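Local atomic coordinates of THUMP domain-containing protein (Pyrococcus horikoshii, PDB entry 1VBK), a protein that is of uncertain function but probably binds RNA and ATP, as expected of a THUMP-domain relative of the ThiI thiamine-biosynthesis and tRNA-modification proteins. Residues M78-S83 against A161-E166; E85-T90 against A129-Y134; T90-F95 against L136-C141; V102-P107 against N147-I152. All blocks are in the same frame, centred on the assembly; numbering follows the deposited sequence.

Interaction 1: M78-S83 against A161-E166; sequences MEVEAS and AYIYTE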
loop_
_atom_site.group_PDB
_atom_site.type_symbol
_atom_site.label_atom_id
_atom_site.label_comp_id
_atom_site.label_asym_id
_atom_site.label_seq_id
_atom_site.Cartn_x
_atom_site.Cartn_y
_atom_site.Cartn_z
ATOM N N MET A 78 -12.343 13.461 36.501
ATOM C CA MET A 78 -13.466 12.924 37.255
ATOM C C MET A 78 -14.724 13.222 36.459
ATOM O O MET A 78 -14.965 14.371 36.077
ATOM C CB MET A 78 -13.588 13.587 38.628
ATOM C CG MET A 78 -12.505 13.214 39.617
ATOM S SD MET A 78 -12.791 13.998 41.218
ATOM C CE MET A 78 -13.675 12.699 42.102
ATOM N N GLU A 79 -15.516 12.188 36.202
ATOM C CA GLU A 79 -16.767 12.343 35.468
ATOM C C GLU A 79 -17.912 12.412 36.472
ATOM O O GLU A 79 -18.000 11.585 37.376
ATOM C CB GLU A 79 -16.995 11.152 34.538
ATOM C CG GLU A 79 -18.353 11.169 33.847
ATOM C CD GLU A 79 -18.720 9.821 33.263
ATOM O OE1 GLU A 79 -17.915 9.270 32.485
ATOM O OE2 GLU A 79 -19.812 9.311 33.586
ATOM N N VAL A 80 -18.784 13.400 36.313
ATOM C CA VAL A 80 -19.926 13.565 37.205
ATOM C C VAL A 80 -21.127 14.094 36.422
ATOM O O VAL A 80 -20.982 14.580 35.300
ATOM C CB VAL A 80 -19.622 14.571 38.347
ATOM C CG1 VAL A 80 -18.425 14.098 39.172
ATOM C CG2 VAL A 80 -19.342 15.958 37.761
ATOM N N GLU A 81 -22.311 13.981 37.013
ATOM C CA GLU A 81 -23.522 14.488 36.386
ATOM C C GLU A 81 -23.312 15.987 36.213
ATOM O O GLU A 81 -22.788 16.648 37.109
ATOM C CB GLU A 81 -24.731 14.227 37.290
ATOM C CG GLU A 81 -25.164 12.771 37.328
ATOM C CD GLU A 81 -25.965 12.373 36.099
ATOM O OE1 GLU A 81 -27.122 12.834 35.972
ATOM O OE2 GLU A 81 -25.441 11.608 35.260
ATOM N N ALA A 82 -23.716 16.522 35.067
ATOM C CA ALA A 82 -23.530 17.942 34.796
ATOM C C ALA A 82 -24.570 18.854 35.444
ATOM O O ALA A 82 -25.538 19.260 34.804
ATOM C CB ALA A 82 -23.494 18.181 33.290
ATOM N N SER A 83 -24.367 19.151 36.723
ATOM C CA SER A 83 -25.234 20.058 37.471
ATOM C C SER A 83 -24.252 21.049 38.078
ATOM O O SER A 83 -23.127 20.672 38.401
ATOM C CB SER A 83 -25.989 19.326 38.587
ATOM O OG SER A 83 -25.155 19.077 39.708
ATOM N N ALA A 161 -20.118 15.989 33.099
ATOM C CA ALA A 161 -19.067 16.993 33.232
ATOM C C ALA A 161 -17.773 16.247 33.552
ATOM O O ALA A 161 -17.755 15.359 34.404
ATOM C CB ALA A 161 -19.398 17.976 34.359
ATOM N N TYR A 162 -16.701 16.603 32.858
ATOM C CA TYR A 162 -15.398 15.979 33.062
ATOM C C TYR A 162 -14.499 17.059 33.636
ATOM O O TYR A 162 -14.174 18.028 32.963
ATOM C CB TYR A 162 -14.859 15.474 31.723
ATOM C CG TYR A 162 -15.763 14.441 31.090
ATOM C CD1 TYR A 162 -15.684 13.099 31.459
ATOM C CD2 TYR A 162 -16.734 14.814 30.164
ATOM C CE1 TYR A 162 -16.556 12.148 30.919
ATOM C CE2 TYR A 162 -17.616 13.871 29.619
ATOM C CZ TYR A 162 -17.519 12.544 30.002
ATOM O OH TYR A 162 -18.390 11.612 29.481
ATOM N N ILE A 163 -14.099 16.877 34.888
ATOM C CA ILE A 163 -13.285 17.863 35.581
ATOM C C ILE A 163 -11.856 17.399 35.802
ATOM O O ILE A 163 -11.623 16.298 36.295
ATOM C CB ILE A 163 -13.955 18.206 36.918
ATOM C CG1 ILE A 163 -15.399 18.652 36.642
ATOM C CG2 ILE A 163 -13.170 19.280 37.653
ATOM C CD1 ILE A 163 -16.191 19.004 37.881
ATOM N N TYR A 164 -10.898 18.249 35.444
ATOM C CA TYR A 164 -9.494 17.892 35.573
ATOM C C TYR A 164 -8.587 19.048 36.006
ATOM O O TYR A 164 -8.960 20.215 35.908
ATOM C CB TYR A 164 -8.986 17.349 34.230
ATOM C CG TYR A 164 -9.032 18.368 33.100
ATOM C CD1 TYR A 164 -10.163 18.506 32.288
ATOM C CD2 TYR A 164 -7.939 19.197 32.849
ATOM C CE1 TYR A 164 -10.191 19.453 31.246
ATOM C CE2 TYR A 164 -7.958 20.135 31.827
ATOM C CZ TYR A 164 -9.078 20.260 31.029
ATOM O OH TYR A 164 -9.057 21.191 30.010
ATOM N N THR A 165 -7.394 18.707 36.486
ATOM C CA THR A 165 -6.405 19.713 36.873
ATOM C C THR A 165 -5.113 19.464 36.100
ATOM O O THR A 165 -4.219 20.313 36.090
ATOM C CB THR A 165 -6.072 19.676 38.381
ATOM O OG1 THR A 165 -5.685 18.352 38.757
ATOM C CG2 THR A 165 -7.267 20.120 39.206
ATOM N N GLU A 166 -5.023 18.305 35.446
ATOM C CA GLU A 166 -3.833 17.946 34.670
ATOM C C GLU A 166 -4.110 17.837 33.167
ATOM O O GLU A 166 -5.115 17.269 32.740
ATOM C CB GLU A 166 -3.249 16.623 35.181
ATOM C CG GLU A 166 -1.993 16.165 34.440
ATOM C CD GLU A 166 -1.283 14.998 35.124
ATOM O OE1 GLU A 166 -1.888 13.909 35.254
ATOM O OE2 GLU A 166 -0.112 15.173 35.532
HETATM O O HOH W 1 -18.468 8.990 30.077
#

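Interaction 2: E85-T90 against A129-Y134; sequences EKINRT and AKVGEY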
loop_
_atom_site.group_PDB
_atom_site.type_symbol
_atom_site.label_atom_id
_atom_site.label_comp_id
_atom_site.label_asym_id
_atom_site.label_seq_id
_atom_site.Cartn_x
_atom_site.Cartn_y
_atom_site.Cartn_z
ATOM N N GLU A 85 -24.131 22.336 40.985
ATOM C CA GLU A 85 -23.770 21.871 42.321
ATOM C C GLU A 85 -22.641 20.837 42.286
ATOM O O GLU A 85 -21.651 20.962 43.007
ATOM C CB GLU A 85 -24.992 21.261 43.013
ATOM C CG GLU A 85 -24.677 20.582 44.340
ATOM C CD GLU A 85 -25.864 19.824 44.910
ATOM O OE1 GLU A 85 -26.416 18.953 44.201
ATOM O OE2 GLU A 85 -26.242 20.097 46.067
ATOM N N LYS A 86 -22.796 19.816 41.448
ATOM C CA LYS A 86 -21.792 18.765 41.341
ATOM C C LYS A 86 -20.496 19.266 40.710
ATOM O O LYS A 86 -19.406 18.868 41.125
ATOM C CB LYS A 86 -22.353 17.585 40.547
ATOM C CG LYS A 86 -23.537 16.912 41.237
ATOM C CD LYS A 86 -23.912 15.605 40.559
ATOM C CE LYS A 86 -24.936 14.838 41.377
ATOM N NZ LYS A 86 -25.084 13.448 40.860
ATOM N N ILE A 87 -20.614 20.132 39.709
ATOM C CA ILE A 87 -19.432 20.691 39.056
ATOM C C ILE A 87 -18.640 21.528 40.075
ATOM O O ILE A 87 -17.415 21.431 40.146
ATOM C CB ILE A 87 -19.828 21.574 37.844
ATOM C CG1 ILE A 87 -20.351 20.687 36.704
ATOM C CG2 ILE A 87 -18.636 22.394 37.371
ATOM C CD1 ILE A 87 -20.918 21.472 35.525
ATOM N N ASN A 88 -19.338 22.339 40.869
ATOM C CA ASN A 88 -18.657 23.159 41.875
ATOM C C ASN A 88 -17.941 22.333 42.936
ATOM O O ASN A 88 -16.773 22.583 43.241
ATOM C CB ASN A 88 -19.636 24.104 42.586
ATOM C CG ASN A 88 -19.849 25.400 41.829
ATOM O OD1 ASN A 88 -18.995 25.820 41.049
ATOM N ND2 ASN A 88 -20.984 26.049 42.069
ATOM N N ARG A 89 -18.626 21.348 43.507
ATOM C CA ARG A 89 -17.977 20.569 44.547
ATOM C C ARG A 89 -16.830 19.708 44.023
ATOM O O ARG A 89 -15.819 19.558 44.706
ATOM C CB ARG A 89 -18.990 19.722 45.334
ATOM C CG ARG A 89 -19.462 18.438 44.692
ATOM C CD ARG A 89 -19.909 17.464 45.793
ATOM N NE ARG A 89 -20.531 16.247 45.274
ATOM C CZ ARG A 89 -21.835 16.105 45.049
ATOM N NH1 ARG A 89 -22.671 17.107 45.300
ATOM N NH2 ARG A 89 -22.305 14.956 44.577
ATOM N N THR A 90 -16.962 19.157 42.819
ATOM C CA THR A 90 -15.876 18.346 42.275
ATOM C C THR A 90 -14.697 19.246 41.920
ATOM O O THR A 90 -13.544 18.882 42.124
ATOM C CB THR A 90 -16.306 17.569 41.018
ATOM O OG1 THR A 90 -17.460 16.777 41.316
ATOM C CG2 THR A 90 -15.176 16.636 40.564
ATOM N N ALA A 129 -16.745 31.716 35.485
ATOM C CA ALA A 129 -16.977 32.740 36.504
ATOM C C ALA A 129 -17.587 32.174 37.781
ATOM O O ALA A 129 -17.142 32.500 38.882
ATOM C CB ALA A 129 -17.875 33.845 35.943
ATOM N N LYS A 130 -18.607 31.333 37.632
ATOM C CA LYS A 130 -19.289 30.738 38.777
ATOM C C LYS A 130 -18.403 29.772 39.562
ATOM O O LYS A 130 -18.401 29.778 40.795
ATOM C CB LYS A 130 -20.547 30.000 38.314
ATOM C CG LYS A 130 -21.644 30.893 37.754
ATOM C CD LYS A 130 -22.289 31.726 38.840
ATOM C CE LYS A 130 -23.610 32.321 38.369
ATOM N NZ LYS A 130 -24.354 32.950 39.499
ATOM N N VAL A 131 -17.670 28.925 38.847
ATOM C CA VAL A 131 -16.784 27.964 39.499
ATOM C C VAL A 131 -15.634 28.701 40.177
ATOM O O VAL A 131 -15.220 28.341 41.277
ATOM C CB VAL A 131 -16.211 26.947 38.480
ATOM C CG1 VAL A 131 -15.134 26.086 39.140
ATOM C CG2 VAL A 131 -17.331 26.057 37.961
ATOM N N GLY A 132 -15.120 29.732 39.514
ATOM C CA GLY A 132 -14.032 30.501 40.088
ATOM C C GLY A 132 -14.476 31.202 41.360
ATOM O O GLY A 132 -13.708 31.309 42.311
ATOM N N GLU A 133 -15.716 31.685 41.373
ATOM C CA GLU A 133 -16.266 32.369 42.542
ATOM C C GLU A 133 -16.422 31.386 43.698
ATOM O O GLU A 133 -16.223 31.740 44.860
ATOM C CB GLU A 133 -17.629 32.987 42.212
ATOM C CG GLU A 133 -18.395 33.453 43.446
ATOM C CD GLU A 133 -19.764 34.016 43.119
ATOM O OE1 GLU A 133 -20.552 33.321 42.439
ATOM O OE2 GLU A 133 -20.052 35.152 43.551
ATOM N N TYR A 134 -16.785 30.151 43.369
ATOM C CA TYR A 134 -16.965 29.109 44.373
ATOM C C TYR A 134 -15.622 28.796 45.031
ATOM O O TYR A 134 -15.527 28.702 46.255
ATOM C CB TYR A 134 -17.527 27.842 43.719
ATOM C CG TYR A 134 -17.943 26.776 44.702
ATOM C CD1 TYR A 134 -19.039 26.969 45.548
ATOM C CD2 TYR A 134 -17.249 25.569 44.787
ATOM C CE1 TYR A 134 -19.436 25.979 46.456
ATOM C CE2 TYR A 134 -17.637 24.577 45.690
ATOM C CZ TYR A 134 -18.730 24.786 46.517
ATOM O OH TYR A 134 -19.127 23.796 47.394
#

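Interaction 3: T90-F95 against L136-C141; sequences TALLMF and LNNENC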
loop_
_atom_site.group_PDB
_atom_site.type_symbol
_atom_site.label_atom_id
_atom_site.label_comp_id
_atom_site.label_asym_id
_atom_site.label_seq_id
_atom_site.Cartn_x
_atom_site.Cartn_y
_atom_site.Cartn_z
ATOM N N THR A 90 -16.962 19.157 42.819
ATOM C CA THR A 90 -15.876 18.346 42.275
ATOM C C THR A 90 -14.697 19.246 41.920
ATOM O O THR A 90 -13.544 18.882 42.124
ATOM C CB THR A 90 -16.306 17.569 41.018
ATOM O OG1 THR A 90 -17.460 16.777 41.316
ATOM C CG2 THR A 90 -15.176 16.636 40.564
ATOM N N ALA A 91 -14.991 20.425 41.381
ATOM C CA ALA A 91 -13.939 21.369 41.021
ATOM C C ALA A 91 -13.137 21.767 42.268
ATOM O O ALA A 91 -11.908 21.821 42.225
ATOM C CB ALA A 91 -14.543 22.600 40.366
ATOM N N LEU A 92 -13.831 22.038 43.372
ATOM C CA LEU A 92 -13.160 22.422 44.617
ATOM C C LEU A 92 -12.344 21.254 45.175
ATOM O O LEU A 92 -11.225 21.438 45.657
ATOM C CB LEU A 92 -14.185 22.896 45.656
ATOM C CG LEU A 92 -13.666 23.364 47.022
ATOM C CD1 LEU A 92 -12.636 24.472 46.845
ATOM C CD2 LEU A 92 -14.839 23.861 47.863
ATOM N N LEU A 93 -12.901 20.054 45.092
ATOM C CA LEU A 93 -12.215 18.860 45.576
ATOM C C LEU A 93 -10.892 18.660 44.838
ATOM O O LEU A 93 -9.845 18.403 45.447
ATOM C CB LEU A 93 -13.105 17.632 45.368
ATOM C CG LEU A 93 -12.540 16.286 45.825
ATOM C CD1 LEU A 93 -12.500 16.244 47.347
ATOM C CD2 LEU A 93 -13.415 15.153 45.292
ATOM N N MET A 94 -10.937 18.778 43.518
ATOM C CA MET A 94 -9.737 18.608 42.717
ATOM C C MET A 94 -8.766 19.770 42.880
ATOM O O MET A 94 -7.555 19.588 42.806
ATOM C CB MET A 94 -10.120 18.417 41.255
ATOM C CG MET A 94 -10.940 17.153 41.070
ATOM S SD MET A 94 -11.064 16.627 39.388
ATOM C CE MET A 94 -9.358 15.998 39.136
ATOM N N PHE A 95 -9.303 20.962 43.104
ATOM C CA PHE A 95 -8.466 22.137 43.297
ATOM C C PHE A 95 -7.654 21.949 44.569
ATOM O O PHE A 95 -6.451 22.213 44.595
ATOM C CB PHE A 95 -9.332 23.396 43.413
ATOM C CG PHE A 95 -8.553 24.646 43.740
ATOM C CD1 PHE A 95 -8.187 24.936 45.055
ATOM C CD2 PHE A 95 -8.174 25.524 42.732
ATOM C CE1 PHE A 95 -7.452 26.088 45.360
ATOM C CE2 PHE A 95 -7.443 26.676 43.022
ATOM C CZ PHE A 95 -7.080 26.958 44.342
ATOM N N LEU A 136 -12.902 30.745 45.055
ATOM C CA LEU A 136 -12.441 31.939 45.763
ATOM C C LEU A 136 -13.098 32.126 47.132
ATOM O O LEU A 136 -12.504 32.720 48.035
ATOM C CB LEU A 136 -12.694 33.194 44.917
ATOM C CG LEU A 136 -11.698 33.487 43.794
ATOM C CD1 LEU A 136 -12.223 34.631 42.937
ATOM C CD2 LEU A 136 -10.345 33.844 44.393
ATOM N N ASN A 137 -14.322 31.624 47.277
ATOM C CA ASN A 137 -15.070 31.730 48.529
ATOM C C ASN A 137 -14.700 30.637 49.530
ATOM O O ASN A 137 -15.088 30.704 50.693
ATOM C CB ASN A 137 -16.577 31.641 48.257
ATOM C CG ASN A 137 -17.165 32.944 47.720
ATOM O OD1 ASN A 137 -18.300 32.969 47.243
ATOM N ND2 ASN A 137 -16.404 34.026 47.812
ATOM N N ASN A 138 -13.955 29.633 49.083
ATOM C CA ASN A 138 -13.593 28.525 49.961
ATOM C C ASN A 138 -12.098 28.267 50.125
ATOM O O ASN A 138 -11.697 27.395 50.898
ATOM C CB ASN A 138 -14.280 27.249 49.464
ATOM C CG ASN A 138 -15.788 27.284 49.667
ATOM O OD1 ASN A 138 -16.272 27.138 50.785
ATOM N ND2 ASN A 138 -16.533 27.494 48.587
ATOM N N GLU A 139 -11.269 29.030 49.420
ATOM C CA GLU A 139 -9.828 28.836 49.494
ATOM C C GLU A 139 -9.083 30.146 49.345
ATOM O O GLU A 139 -9.563 31.066 48.683
ATOM C CB GLU A 139 -9.354 27.899 48.370
ATOM C CG GLU A 139 -9.608 26.415 48.593
ATOM C CD GLU A 139 -8.746 25.834 49.701
ATOM O OE1 GLU A 139 -7.548 26.188 49.772
ATOM O OE2 GLU A 139 -9.257 25.017 50.495
ATOM N N ASN A 140 -7.908 30.228 49.960
ATOM C CA ASN A 140 -7.088 31.421 49.820
ATOM C C ASN A 140 -6.391 31.210 48.488
ATOM O O ASN A 140 -5.565 30.307 48.339
ATOM C CB ASN A 140 -6.052 31.524 50.940
ATOM C CG ASN A 140 -5.193 32.771 50.821
ATOM O OD1 ASN A 140 -5.509 33.686 50.059
ATOM N ND2 ASN A 140 -4.108 32.816 51.580
ATOM N N CYS A 141 -6.751 32.021 47.506
ATOM C CA CYS A 141 -6.162 31.895 46.186
ATOM C C CYS A 141 -6.414 33.168 45.402
ATOM O O CYS A 141 -7.011 34.114 45.914
ATOM C CB CYS A 141 -6.758 30.690 45.451
ATOM S SG CYS A 141 -8.566 30.708 45.338
#

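Interaction 4: V102-P107 against N147-I152; sequences VGKERP and NYDIEI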
loop_
_atom_site.group_PDB
_atom_site.type_symbol
_atom_site.label_atom_id
_atom_site.label_comp_id
_atom_site.label_asym_id
_atom_site.label_seq_id
_atom_site.Cartn_x
_atom_site.Cartn_y
_atom_site.Cartn_z
ATOM N N VAL A 102 0.884 21.653 45.079
ATOM C CA VAL A 102 1.576 22.895 44.733
ATOM C C VAL A 102 2.296 23.434 45.973
ATOM O O VAL A 102 3.440 23.883 45.891
ATOM C CB VAL A 102 0.580 23.943 44.180
ATOM C CG1 VAL A 102 1.258 25.299 44.041
ATOM C CG2 VAL A 102 0.063 23.482 42.811
ATOM N N GLY A 103 1.618 23.383 47.116
ATOM C CA GLY A 103 2.220 23.807 48.371
ATOM C C GLY A 103 2.404 25.289 48.638
ATOM O O GLY A 103 3.357 25.685 49.315
ATOM N N LYS A 104 1.505 26.113 48.113
ATOM C CA LYS A 104 1.592 27.552 48.337
ATOM C C LYS A 104 0.414 28.022 49.176
ATOM O O LYS A 104 -0.653 27.412 49.154
ATOM C CB LYS A 104 1.605 28.294 47.000
ATOM C CG LYS A 104 2.852 28.045 46.175
ATOM C CD LYS A 104 2.799 28.804 44.856
ATOM C CE LYS A 104 4.076 28.611 44.053
ATOM N NZ LYS A 104 4.093 29.470 42.826
ATOM N N GLU A 105 0.605 29.110 49.917
ATOM C CA GLU A 105 -0.464 29.646 50.751
ATOM C C GLU A 105 -1.589 30.190 49.880
ATOM O O GLU A 105 -2.771 29.984 50.165
ATOM C CB GLU A 105 0.034 30.809 51.606
ATOM C CG GLU A 105 1.441 30.696 52.135
ATOM C CD GLU A 105 1.946 32.040 52.617
ATOM O OE1 GLU A 105 1.269 32.647 53.475
ATOM O OE2 GLU A 105 3.006 32.493 52.129
ATOM N N ARG A 106 -1.205 30.892 48.818
ATOM C CA ARG A 106 -2.171 31.527 47.931
ATOM C C ARG A 106 -1.833 31.276 46.465
ATOM O O ARG A 106 -1.285 32.142 45.776
ATOM C CB ARG A 106 -2.188 33.030 48.236
ATOM C CG ARG A 106 -3.236 33.866 47.515
ATOM C CD ARG A 106 -2.904 35.343 47.746
ATOM N NE ARG A 106 -3.689 36.268 46.935
ATOM C CZ ARG A 106 -4.916 36.679 47.237
ATOM N NH1 ARG A 106 -5.512 36.242 48.340
ATOM N NH2 ARG A 106 -5.540 37.536 46.441
ATOM N N PRO A 107 -2.158 30.074 45.965
ATOM C CA PRO A 107 -1.881 29.721 44.571
ATOM C C PRO A 107 -2.686 30.551 43.569
ATOM O O PRO A 107 -3.796 31.005 43.866
ATOM C CB PRO A 107 -2.247 28.235 44.514
ATOM C CG PRO A 107 -3.365 28.123 45.537
ATOM C CD PRO A 107 -2.814 28.960 46.677
ATOM N N ASN A 147 -0.401 33.626 34.292
ATOM C CA ASN A 147 0.479 32.734 35.029
ATOM C C ASN A 147 -0.307 32.131 36.181
ATOM O O ASN A 147 -0.737 32.839 37.091
ATOM C CB ASN A 147 1.696 33.496 35.556
ATOM C CG ASN A 147 2.421 34.256 34.463
ATOM O OD1 ASN A 147 2.205 35.456 34.273
ATOM N ND2 ASN A 147 3.271 33.557 33.724
ATOM N N TYR A 148 -0.505 30.821 36.131
ATOM C CA TYR A 148 -1.255 30.143 37.177
ATOM C C TYR A 148 -0.594 28.846 37.609
ATOM O O TYR A 148 0.027 28.153 36.795
ATOM C CB TYR A 148 -2.684 29.855 36.700
ATOM C CG TYR A 148 -2.772 29.357 35.267
ATOM C CD1 TYR A 148 -2.862 30.255 34.199
ATOM C CD2 TYR A 148 -2.765 27.995 34.982
ATOM C CE1 TYR A 148 -2.947 29.801 32.881
ATOM C CE2 TYR A 148 -2.848 27.531 33.670
ATOM C CZ TYR A 148 -2.939 28.437 32.628
ATOM O OH TYR A 148 -3.021 27.975 31.336
ATOM N N ASP A 149 -0.727 28.529 38.895
ATOM C CA ASP A 149 -0.177 27.298 39.454
ATOM C C ASP A 149 -1.167 26.167 39.205
ATOM O O ASP A 149 -0.790 24.999 39.120
ATOM C CB ASP A 149 0.005 27.408 40.975
ATOM C CG ASP A 149 0.953 28.516 41.378
ATOM O OD1 ASP A 149 0.467 29.529 41.921
ATOM O OD2 ASP A 149 2.177 28.371 41.150
ATOM N N ILE A 150 -2.442 26.529 39.108
ATOM C CA ILE A 150 -3.506 25.548 38.936
ATOM C C ILE A 150 -4.529 25.927 37.880
ATOM O O ILE A 150 -4.968 27.072 37.812
ATOM C CB ILE A 150 -4.281 25.364 40.260
ATOM C CG1 ILE A 150 -3.339 24.868 41.360
ATOM C CG2 ILE A 150 -5.454 24.405 40.061
ATOM C CD1 ILE A 150 -3.929 24.980 42.755
ATOM N N GLU A 151 -4.910 24.958 37.056
ATOM C CA GLU A 151 -5.939 25.201 36.062
ATOM C C GLU A 151 -7.030 24.166 36.272
ATOM O O GLU A 151 -6.764 22.969 36.238
ATOM C CB GLU A 151 -5.411 25.072 34.635
ATOM C CG GLU A 151 -6.533 25.183 33.607
ATOM C CD GLU A 151 -6.080 24.882 32.198
ATOM O OE1 GLU A 151 -5.434 23.831 31.996
ATOM O OE2 GLU A 151 -6.380 25.692 31.294
ATOM N N ILE A 152 -8.246 24.634 36.528
ATOM C CA ILE A 152 -9.381 23.738 36.704
ATOM C C ILE A 152 -10.042 23.668 35.333
ATOM O O ILE A 152 -10.591 24.662 34.854
ATOM C CB ILE A 152 -10.411 24.298 37.717
ATOM C CG1 ILE A 152 -9.780 24.404 39.111
ATOM C CG2 ILE A 152 -11.646 23.403 37.763
ATOM C CD1 ILE A 152 -9.372 23.070 39.723
HETATM O O HOH W 2 1.990 31.702 42.514
#

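Interaction 1: M78-S83 against A161-E166
This is an antiparallel beta ladder where the end of strand 71-81 pairs with strand 160-164 of the THUMP domain. Two hydrogen-bonded pairs, Met78 with Ile163 and Val80 with Ala161, bracket the non-hydrogen-bonded pair Glu79 and Tyr162. At the first, Met78 N gives to Ile163 O and Ile163 N gives back to Met78 O, 2.9 Å each; at the second, Ala161 N reaches Val80 O over 2.8 Å, almost straight (176°). Met78, Val80, Ala161 and Ile163 share the face covered by helix 84-102, and there Val80 CG2 rests 4.0 Å from Ala161 CB. The other face carries Glu79 and Tyr162, which run side by side the same way, the Tyr162 side chain also touching Val3 and Ile5 of strand 3-8. With CG anti to its backbone N (chi1 174°), Glu79 extends along the ring, its carboxylate turned 77° from the ring plane. An alanine in place of Tyr162, lacking ring and hydroxyl, would probably leave the Glu79 methylenes poorly covered and the water between the two tips less firmly placed. That water, in the plane of the ring at its edge, donates to Glu79 OE1 at 2.5 Å and lies 2.7 Å from Tyr162 OH.

Interaction 2: E85-T90 against A129-Y134
Asn88 lies flat against the Tyr134 ring, and this stack lies where helix 85-90 crosses helix 129-134. The segment axes come within 9.6 Å at -47°, and both residues send their CB toward the opposite helix. Tyr134 has CG anti to its own backbone N (chi1 -171°), which swings the ring across to Asn88. Asn88 CB sits over one face, 3.7 Å from the ring centroid and shifted toward the rim, a CH-pi contact. Beyond it the Asn88 amide stacks nearly parallel to the ring, the planes 12° apart, and Asn88 CG is 3.7 Å from Tyr134 CG. The ring also meets the backbone, with Tyr134 CE2 3.3 Å from Asn88 O.

Asn88 and Val131 run past each other in opposite directions, which brings Asn88 OD1 to 3.4 Å from Val131 CA and 3.5 Å from Val131 CG2. That oxygen is buried here without a hydrogen-bonding partner in the model; its nearest neighbours across the contact are carbons of Val131, probably at some energetic cost. Val131 CG2 also meets Ile87 CG2 at 3.9 Å, the two side chains crossing at about a right angle. Toward the sheet, Ile87 and Val131 both pack on Ile154 of strand 150-157, and Ile87 continues onto Ala161 of strand 160-164, so the two helices close together over these strands.

Interaction 3: T90-F95 against L136-C141
Apolar and aromatic contacts carry this meeting between helix segment 90-95 and the end of helix 124-138 with the chain that follows it. Leu92 and Phe95, one helical turn apart, both have CG anti to the backbone N and both send CB toward 136-141. Leu92 spreads its two methyls over neighbouring residues: CD2 is 3.8 Å from Asn138 CB, the side chains crossing at about a right angle, while Leu92 CD1 meets Glu139 CG at 4.0 Å.

The Phe95 ring slides past Glu139 in the opposite direction, with Phe95 CE1 3.9 Å from Glu139 CG. Its tip, Phe95 CZ, touches Cys141 CB at 3.9 Å. Cys141 SG takes the position between its backbone N and carbonyl carbon (chi1 55°) and stands 5.1 Å from the centroid of the Phe95 ring, an oblique sulfur-aromatic contact. An alanine at Phe95 would probably strip cover from Glu139 CG and Cys141 CB and lose the sulfur-aromatic contact.

The polar ends have partners outside the two segments: Glu139 OE2 forms a salt bridge with Arg96, and Asn138 ND2 hydrogen-bonds to Tyr134 O. Glu139 bends at chi2 (-69°), so its methylenes serve the apolar side while its carboxylate serves Arg96. The contact thus joins the two segments by van der Waals and sulfur-aromatic packing, with charge kept to its margin.

Interaction 4: V102-P107 against N147-I152
Asp149 carries most of this contact, standing just before strand 150-157 with its CB directed at the loop that leads from helix 84-102 into strand 108-115. Its CB rests against Val102 CG1 at 3.9 Å, the two side chains crossing at about a right angle. CG, anti to the carbonyl carbon (chi1 -61°), carries the carboxylate toward Lys104, and the two oxygens then do different work. Asp149 OD2 takes the salt bridge from Lys104 NZ at 2.8 Å; the ammonium approaches from above the carboxylate plane, 27° out of it. Asp149 OD1 faces the backbone, 3.5 Å from Pro107 CA, and accepts a hydrogen bond from Lys108 N. A water also donates to Asp149 OD1 at 2.7 Å while accepting from Lys104 NZ at 3.1 Å, so it joins the ammonium to the second oxygen. Lys104 arrives with its chain extended beyond CG, crossing the aspartate at about a right angle. Three donors on one carboxylate are likely to keep it ionised.

Beneath this polar layer the contact turns apolar. Val102 CG2 packs on Ile150 CG1 at 3.9 Å, and the Pro107 ring places its CB 4.1 Å from Ile150 CD1. Ile150 also meets Phe95 and Ala99 of helix 84-102, which covers it. Backbone hydrogen bonds link Ile150 to Lys108 and Arg110, so the salt bridge sits at the start of the parallel pairing of strands 108-115 and 150-157, within the mixed alpha/beta architecture of the THUMP domain.

In the fold
All four contacts belong to the THUMP region and converge on helix 84-102 and the sheet beneath it. Interaction 1 is a strand pairing within the sheet, held by backbone hydrogen bonds; interactions 2 and 3 share Thr90 and use the same two helices, their centres 8 Å apart, interaction 3 running on past helix 124-138, mainly through side-chain packing. Interaction 3 is the most buried of the set, whereas interactions 1, 2 and 4 are partly buried. Interaction 4, where the helix gives way to loop, is the one with a salt bridge across its segments. Ile163 packs on Thr90 between interactions 1 and 2, while Asn140 and Arg106 probably hydrogen-bond between interactions 3 and 4.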